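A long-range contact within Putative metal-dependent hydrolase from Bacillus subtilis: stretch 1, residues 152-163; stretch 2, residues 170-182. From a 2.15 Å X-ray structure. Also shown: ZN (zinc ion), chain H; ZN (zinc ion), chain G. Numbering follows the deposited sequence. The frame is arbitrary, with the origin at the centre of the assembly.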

# COMPACT_ATOMS: atom_id res chain seq x y z
N GLY A 152 -30.83 6.83 -4.34
CA GLY A 152 -32.27 7.09 -4.60
C GLY A 152 -32.67 7.08 -6.08
O GLY A 152 -33.83 6.94 -6.40
N SER A 153 -31.70 7.20 -6.99
CA SER A 153 -31.97 7.16 -8.44
C SER A 153 -31.22 6.03 -9.15
O SER A 153 -31.72 5.47 -10.10
N HIS A 154 -30.01 5.74 -8.72
CA HIS A 154 -29.23 4.66 -9.28
C HIS A 154 -28.73 3.81 -8.15
O HIS A 154 -28.70 4.26 -7.01
N THR A 155 -28.35 2.58 -8.48
CA THR A 155 -27.96 1.59 -7.48
C THR A 155 -26.78 0.75 -7.99
O THR A 155 -26.82 0.20 -9.09
N VAL A 156 -25.71 0.69 -7.20
CA VAL A 156 -24.57 -0.13 -7.54
C VAL A 156 -24.40 -1.24 -6.51
O VAL A 156 -24.46 -0.98 -5.31
N VAL A 157 -24.16 -2.46 -6.96
CA VAL A 157 -23.90 -3.58 -6.07
C VAL A 157 -22.45 -3.99 -6.26
O VAL A 157 -21.98 -4.14 -7.39
N TYR A 158 -21.76 -4.13 -5.13
CA TYR A 158 -20.38 -4.59 -5.04
C TYR A 158 -20.40 -5.90 -4.28
O TYR A 158 -20.85 -5.94 -3.15
N THR A 159 -19.96 -6.98 -4.90
CA THR A 159 -19.96 -8.29 -4.26
C THR A 159 -18.89 -8.42 -3.17
O THR A 159 -18.90 -9.40 -2.42
N ALA A 160 -17.94 -7.49 -3.09
CA ALA A 160 -16.74 -7.74 -2.34
C ALA A 160 -16.21 -9.12 -2.79
O ALA A 160 -16.33 -9.48 -3.98
N ASP A 161 -15.64 -9.89 -1.87
CA ASP A 161 -15.11 -11.20 -2.19
C ASP A 161 -16.07 -12.27 -1.76
O ASP A 161 -16.53 -12.25 -0.62
N SER A 162 -16.33 -13.23 -2.63
CA SER A 162 -17.21 -14.35 -2.27
C SER A 162 -17.08 -15.49 -3.27
O SER A 162 -16.79 -15.26 -4.44
N SER A 163 -17.31 -16.71 -2.81
CA SER A 163 -17.70 -17.79 -3.72
C SER A 163 -19.22 -17.66 -3.95
O SER A 163 -19.91 -16.88 -3.27
N PRO A 170 -31.38 -11.98 -5.21
CA PRO A 170 -32.28 -10.98 -4.62
C PRO A 170 -31.56 -9.73 -4.12
O PRO A 170 -32.06 -8.63 -4.29
N PHE A 171 -30.41 -9.90 -3.50
CA PHE A 171 -29.63 -8.76 -3.05
C PHE A 171 -29.32 -7.75 -4.15
O PHE A 171 -29.40 -6.54 -3.93
N SER A 172 -28.95 -8.24 -5.34
CA SER A 172 -28.51 -7.39 -6.44
C SER A 172 -29.66 -7.01 -7.38
O SER A 172 -29.41 -6.39 -8.41
N GLU A 173 -30.90 -7.35 -7.01
CA GLU A 173 -32.05 -7.16 -7.90
C GLU A 173 -32.18 -5.75 -8.49
O GLU A 173 -32.27 -4.74 -7.78
N ASN A 174 -32.19 -5.71 -9.81
CA ASN A 174 -32.32 -4.47 -10.56
C ASN A 174 -31.20 -3.46 -10.37
O ASN A 174 -31.38 -2.31 -10.70
N ALA A 175 -30.04 -3.88 -9.86
CA ALA A 175 -28.90 -2.95 -9.77
C ALA A 175 -28.58 -2.41 -11.16
O ALA A 175 -28.60 -3.16 -12.16
N ASP A 176 -28.25 -1.13 -11.24
CA ASP A 176 -27.77 -0.56 -12.52
C ASP A 176 -26.40 -1.12 -12.91
O ASP A 176 -26.15 -1.37 -14.08
N LEU A 177 -25.53 -1.30 -11.92
CA LEU A 177 -24.15 -1.78 -12.14
C LEU A 177 -23.89 -2.82 -11.07
O LEU A 177 -24.10 -2.56 -9.89
N LEU A 178 -23.50 -4.00 -11.50
CA LEU A 178 -23.03 -5.02 -10.60
C LEU A 178 -21.52 -5.10 -10.77
O LEU A 178 -21.06 -5.51 -11.83
N ILE A 179 -20.81 -4.75 -9.71
CA ILE A 179 -19.39 -4.97 -9.62
C ILE A 179 -19.13 -6.31 -8.89
O ILE A 179 -19.34 -6.42 -7.69
N SER A 180 -18.67 -7.31 -9.65
CA SER A 180 -18.47 -8.64 -9.15
C SER A 180 -17.02 -9.00 -9.22
O SER A 180 -16.36 -8.79 -10.23
N GLU A 181 -16.55 -9.56 -8.13
CA GLU A 181 -15.27 -10.20 -8.11
C GLU A 181 -15.30 -11.29 -9.19
O GLU A 181 -16.36 -11.84 -9.52
N CYS A 182 -14.14 -11.56 -9.77
CA CYS A 182 -14.02 -12.57 -10.77
C CYS A 182 -12.60 -13.06 -10.81
O CYS A 182 -11.91 -12.89 -11.78

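The two stretches form a parallel pairing of neighbouring β-strands, with apolar side chains packed on both faces of the sheet and carboxylate and hydroxyl side chains joining the hydrogen bonding at its two ends. The axes of strands 155-158 and 177-181 run 8° from parallel, approach to 4.7 Å, and the contact as a whole buries 764 Å² summed over both sides. The register is fixed by Val-157, whose N donates to Leu-177 O at 2.9 Å and whose O accepts from Ile-179 N at 2.7 Å; one step on, Thr-159 N reaches Ile-179 O at 2.9 Å.

Because successive residues alternate faces, the bridged pairs Val-156 with Leu-177 and Tyr-158 with Ile-179 share one face, while Val-157 with Leu-178 occupies the other. On the first face, Val-156 (chi1 t) places CG1 4.1 Å from Leu-177 CD2 and 3.9 Å from Ile-179 CD1. Ile-179, with chi1 m and chi2 t, thus extends CD1 back to Val-156, while its CG2 lies 4.1 Å from Tyr-158 CD1. Tyr-158 is t at chi1, and its OH is hydrogen-bonded elsewhere in the structure.

Val-157 is the centre of the second face, with 114 Å² covered by the other stretch, more than any other residue here. With chi1 at 171° (t), Val-157 CG2 meets Ala-175 CB at 3.5 Å, and Val-157 CG1 lies 3.6 Å from Leu-178 CD1, 3.4 Å from Ser-172 OG and 4.2 Å from Phe-171 CE2. Leu-178 (chi1 t, chi2 p) brings its end nearer to stretch 1 than its CA-to-CB direction alone would suggest, and CD1 also lies 4.0 Å from Thr-159 CG2. The type II turn from Ser-172 to Ala-175 leads the chain from the Phe-171 helix towards the strand, so the Val-157 pocket combines residues from helix, turn and strand.

At the N-terminal end, Asp-176 points toward stretch 1 with chi1 m, and its OD2 accepts from Thr-155 N at 2.8 Å. Asp-176 N donates to Thr-155 O at 2.9 Å, so main chain and side chain together clasp Thr-155. The same OD2 lies at the edge of the His-154 ring, near its plane.

At the other end, Thr-159 points toward stretch 2 with chi1 p, and its OG1 replaces a backbone carbonyl as acceptor for Glu-181 N at 3.0 Å, with an N-H...O angle of 171°. Thr-159 OG1 also donates to Ala-160 O at 2.7 Å. Glu-181 also points inward, with chi1 p and chi2 off-rotamer at 120°; its OE2 accepts from Ser-162 N at 3.0 Å. Asp-161 points away overall, although its CB is 3.7 Å from Glu-181 OE2. Asp-161 OD2 bridges both zinc ions, at 2.4 Å from ZN of chain H and 2.2 Å from ZN of chain G, each ion also having three ligand atoms from elsewhere in the structure.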

# COMPACT_ATOMS: atom_id res chain seq x y z
CB SER A 153 -31.59 8.49 -9.09
OG SER A 153 -32.09 9.59 -8.34
CB HIS A 154 -28.06 5.22 -10.09
CG HIS A 154 -28.49 5.83 -11.39
ND1 HIS A 154 -28.66 7.20 -11.56
CD2 HIS A 154 -28.83 5.26 -12.57
CE1 HIS A 154 -29.08 7.43 -12.80
NE2 HIS A 154 -29.18 6.27 -13.43
CB THR A 155 -29.17 0.67 -7.16
OG1 THR A 155 -30.20 1.46 -6.57
CG2 THR A 155 -28.78 -0.44 -6.18
CB VAL A 156 -23.27 0.74 -7.62
CG1 VAL A 156 -22.07 -0.10 -7.92
CG2 VAL A 156 -23.44 1.85 -8.68
CB VAL A 157 -24.85 -4.78 -6.35
CG1 VAL A 157 -24.43 -6.02 -5.57
CG2 VAL A 157 -26.30 -4.41 -6.01
CB TYR A 158 -19.57 -3.56 -4.26
CG TYR A 158 -18.16 -3.92 -3.94
CD1 TYR A 158 -17.30 -4.43 -4.92
CD2 TYR A 158 -17.64 -3.72 -2.64
CE1 TYR A 158 -15.95 -4.72 -4.63
CE2 TYR A 158 -16.30 -4.01 -2.34
CZ TYR A 158 -15.46 -4.50 -3.33
OH TYR A 158 -14.15 -4.79 -3.05
CB THR A 159 -19.67 -9.45 -5.27
OG1 THR A 159 -18.33 -9.29 -5.79
CG2 THR A 159 -20.67 -9.47 -6.41
CB ALA A 160 -16.99 -7.68 -0.83
CB ASP A 161 -13.85 -11.46 -1.41
CG ASP A 161 -12.67 -10.63 -1.89
OD1 ASP A 161 -12.82 -9.63 -2.65
OD2 ASP A 161 -11.59 -11.03 -1.49
CB SER A 162 -18.65 -13.87 -2.27
OG SER A 162 -19.54 -14.83 -1.72
CB SER A 163 -17.36 -19.18 -3.17
OG SER A 163 -18.04 -19.45 -1.95
CB PRO A 170 -32.91 -11.72 -3.43
CG PRO A 170 -32.70 -13.17 -3.69
CD PRO A 170 -31.58 -13.32 -4.64
CB PHE A 171 -28.31 -9.23 -2.43
CG PHE A 171 -27.53 -8.12 -1.77
CD1 PHE A 171 -28.04 -7.46 -0.64
CD2 PHE A 171 -26.27 -7.77 -2.25
CE1 PHE A 171 -27.28 -6.44 -0.01
CE2 PHE A 171 -25.51 -6.78 -1.63
CZ PHE A 171 -26.00 -6.12 -0.52
CB SER A 172 -27.45 -8.12 -7.29
OG SER A 172 -26.39 -8.62 -6.49
CB GLU A 173 -33.38 -7.55 -7.21
CG GLU A 173 -34.52 -7.61 -8.23
CD GLU A 173 -35.78 -8.30 -7.71
OE1 GLU A 173 -36.00 -8.34 -6.48
OE2 GLU A 173 -36.55 -8.79 -8.56
CB ASN A 174 -33.69 -3.84 -10.33
CG ASN A 174 -34.83 -4.79 -10.68
OD1 ASN A 174 -35.85 -4.81 -9.99
ND2 ASN A 174 -34.66 -5.56 -11.75
CB ALA A 175 -27.69 -3.64 -9.18
CB ASP A 176 -27.74 0.96 -12.46
CG ASP A 176 -29.12 1.53 -12.15
OD1 ASP A 176 -30.01 1.42 -13.02
OD2 ASP A 176 -29.33 2.04 -11.03
CB LEU A 177 -23.12 -0.65 -12.04
CG LEU A 177 -21.63 -1.02 -12.08
CD1 LEU A 177 -21.26 -1.59 -13.41
CD2 LEU A 177 -20.74 0.17 -11.78
CB LEU A 178 -23.62 -6.39 -10.95
CG LEU A 178 -23.09 -7.58 -10.16
CD1 LEU A 178 -23.32 -7.41 -8.66
CD2 LEU A 178 -23.75 -8.87 -10.65
CB ILE A 179 -18.69 -3.83 -8.91
CG1 ILE A 179 -19.09 -2.48 -9.55
CG2 ILE A 179 -17.17 -4.09 -8.97
CD1 ILE A 179 -18.50 -1.23 -8.82
CB SER A 180 -19.22 -9.67 -9.99
OG SER A 180 -19.04 -10.96 -9.42
CB GLU A 181 -14.96 -10.73 -6.70
CG GLU A 181 -15.60 -12.04 -6.28
CD GLU A 181 -14.52 -13.07 -5.93
OE1 GLU A 181 -14.01 -13.76 -6.86
OE2 GLU A 181 -14.16 -13.15 -4.73
CB CYS A 182 -14.43 -11.95 -12.11
SG CYS A 182 -14.59 -13.09 -13.46
ZN ZN H . -10.62 -11.53 0.60
ZN ZN G . -9.78 -9.75 -1.88